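Side-chain contact in putative cytosine/guanine deaminase (Unidentified, PDB 2PAJ), which deaminates 2-amino-4-hydroxypteridines such as isoxanthopterin, a zinc-dependent hydrolysis that releases ammonium: residues F115-R120 with G468-R473. Residues are numbered along the deposited sequence; the frame is centred on the assembly and turned at random.
Sequences FRLAAR and GGEARR
L117 reaches across to E470 and A471, packing helix 112-127, on the outside of the amidohydrolase TIM barrel, against the C-terminal helix 464-483. The two methyls of the leucine divide between neighbouring residues of the second helix. CD1 meets the carboxylate oxygen OE1 of E470 at 3.7 Å and lies 4.2 Å from the CB of the same glutamate, whereas CD2 abuts the backbone of A471, 4.1 Å from its CA. Both branches therefore make van der Waals contact only, and the junction is small, burying 112 Å² in all. The CB of L117 points toward helix 464-483, and CG, anti to the backbone N (chi1 -174°), continues the chain that way. The closest pair of CA atoms, L117 and A471, stands 7.6 Å apart; CD2 bridges this gap, and the methyl of the alanine is not the touching atom. The E470 chain, extended beyond CG, crosses that of L117 obliquely, with OE1 beside CD1.

On the same helix L467, before E470, and V474, after A471, also touch L117. OE2 of E470 forms a long, weak ion pair with R113, one turn before L117, and NH1 of R120 a similarly long, weak one with E156, while R116 makes salt bridges to E155 and E156 of helix 149-159. This packing joins the C-terminal helix to a helix on the outside of the barrel, away from the zinc site. R120 NE and E470 OE1 have opposite charges but remain 6.2 Å apart, too far for direct pairing.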
loop_
_atom_site.group_PDB
_atom_site.type_symbol
_atom_site.label_atom_id
_atom_site.label_comp_id
_atom_site.label_asym_id
_atom_site.label_seq_id
_atom_site.Cartn_x
_atom_site.Cartn_y
_atom_site.Cartn_z
ATOM N N PHE A 115 0.962 14.789 12.999
ATOM C CA PHE A 115 1.251 14.077 11.760
ATOM C C PHE A 115 1.844 12.719 12.096
ATOM O O PHE A 115 1.480 11.698 11.519
ATOM C CB PHE A 115 2.255 14.853 10.912
ATOM C CG PHE A 115 2.475 14.263 9.544
ATOM C CD1 PHE A 115 1.551 14.468 8.528
ATOM C CD2 PHE A 115 3.591 13.489 9.276
ATOM C CE1 PHE A 115 1.724 13.920 7.279
ATOM C CE2 PHE A 115 3.780 12.929 8.024
ATOM C CZ PHE A 115 2.844 13.145 7.019
ATOM N N ARG A 116 2.760 12.724 13.052
ATOM C CA ARG A 116 3.441 11.511 13.492
ATOM C C ARG A 116 2.487 10.453 14.061
ATOM O O ARG A 116 2.670 9.254 13.840
ATOM C CB ARG A 116 4.478 11.900 14.542
ATOM C CG ARG A 116 5.441 10.812 14.909
ATOM C CD ARG A 116 6.792 11.440 15.101
ATOM N NE ARG A 116 7.835 10.659 14.456
ATOM C CZ ARG A 116 8.992 11.167 14.052
ATOM N NH1 ARG A 116 9.247 12.464 14.227
ATOM N NH2 ARG A 116 9.894 10.380 13.478
ATOM N N LEU A 117 1.480 10.915 14.798
ATOM C CA LEU A 117 0.498 10.040 15.407
ATOM C C LEU A 117 -0.390 9.387 14.354
ATOM O O LEU A 117 -0.604 8.179 14.382
ATOM C CB LEU A 117 -0.374 10.828 16.378
ATOM C CG LEU A 117 -1.361 10.007 17.204
ATOM C CD1 LEU A 117 -0.612 9.164 18.243
ATOM C CD2 LEU A 117 -2.333 10.954 17.882
ATOM N N ALA A 118 -0.904 10.193 13.430
ATOM C CA ALA A 118 -1.766 9.693 12.367
ATOM C C ALA A 118 -1.066 8.608 11.558
ATOM O O ALA A 118 -1.657 7.580 11.221
ATOM C CB ALA A 118 -2.174 10.836 11.451
ATOM N N ALA A 119 0.201 8.852 11.248
ATOM C CA ALA A 119 1.009 7.926 10.476
ATOM C C ALA A 119 1.199 6.651 11.254
ATOM O O ALA A 119 1.039 5.557 10.710
ATOM C CB ALA A 119 2.357 8.547 10.165
ATOM N N ARG A 120 1.540 6.784 12.533
ATOM C CA ARG A 120 1.748 5.606 13.360
ATOM C C ARG A 120 0.474 4.764 13.394
ATOM O O ARG A 120 0.504 3.573 13.104
ATOM C CB ARG A 120 2.178 6.007 14.773
ATOM C CG ARG A 120 2.657 4.832 15.620
ATOM C CD ARG A 120 3.488 5.319 16.801
ATOM N NE ARG A 120 3.802 4.269 17.775
ATOM C CZ ARG A 120 4.518 3.179 17.510
ATOM N NH1 ARG A 120 5.003 2.984 16.294
ATOM N NH2 ARG A 120 4.745 2.284 18.461
ATOM N N GLY A 468 -4.422 4.223 22.152
ATOM C CA GLY A 468 -5.837 4.533 22.135
ATOM C C GLY A 468 -6.114 5.853 22.814
ATOM O O GLY A 468 -6.779 6.726 22.250
ATOM N N GLY A 469 -5.591 5.996 24.028
ATOM C CA GLY A 469 -5.784 7.216 24.786
ATOM C C GLY A 469 -5.235 8.453 24.098
ATOM O O GLY A 469 -5.829 9.530 24.183
ATOM N N GLU A 470 -4.101 8.309 23.422
ATOM C CA GLU A 470 -3.494 9.429 22.717
ATOM C C GLU A 470 -4.391 9.971 21.623
ATOM O O GLU A 470 -4.629 11.180 21.544
ATOM C CB GLU A 470 -2.183 9.009 22.086
ATOM C CG GLU A 470 -1.135 8.643 23.078
ATOM C CD GLU A 470 0.239 8.782 22.490
ATOM O OE1 GLU A 470 0.561 8.012 21.552
ATOM O OE2 GLU A 470 0.984 9.675 22.957
ATOM N N ALA A 471 -4.864 9.066 20.765
ATOM C CA ALA A 471 -5.740 9.430 19.651
ATOM C C ALA A 471 -7.047 10.075 20.151
ATOM O O ALA A 471 -7.506 11.104 19.624
ATOM C CB ALA A 471 -6.040 8.189 18.804
ATOM N N ARG A 472 -7.623 9.476 21.187
ATOM C CA ARG A 472 -8.861 9.978 21.755
ATOM C C ARG A 472 -8.685 11.431 22.214
ATOM O O ARG A 472 -9.601 12.245 22.079
ATOM C CB ARG A 472 -9.277 9.081 22.924
ATOM C CG ARG A 472 -10.745 8.710 22.943
ATOM C CD ARG A 472 -11.045 7.760 24.081
ATOM N NE ARG A 472 -10.461 6.438 23.868
ATOM C CZ ARG A 472 -9.565 5.878 24.677
ATOM N NH1 ARG A 472 -9.143 6.530 25.755
ATOM N NH2 ARG A 472 -9.103 4.658 24.417
ATOM N N ARG A 473 -7.502 11.747 22.743
ATOM C CA ARG A 473 -7.185 13.091 23.224
ATOM C C ARG A 473 -7.003 14.087 22.084
ATOM O O ARG A 473 -7.579 15.185 22.085
ATOM C CB ARG A 473 -5.892 13.075 24.039
ATOM C CG ARG A 473 -5.984 12.462 25.421
ATOM C CD ARG A 473 -4.675 12.710 26.170
ATOM N NE ARG A 473 -4.584 11.968 27.428
ATOM C CZ ARG A 473 -3.600 12.111 28.320
ATOM N NH1 ARG A 473 -2.601 12.973 28.095
ATOM N NH2 ARG A 473 -3.622 11.403 29.454
#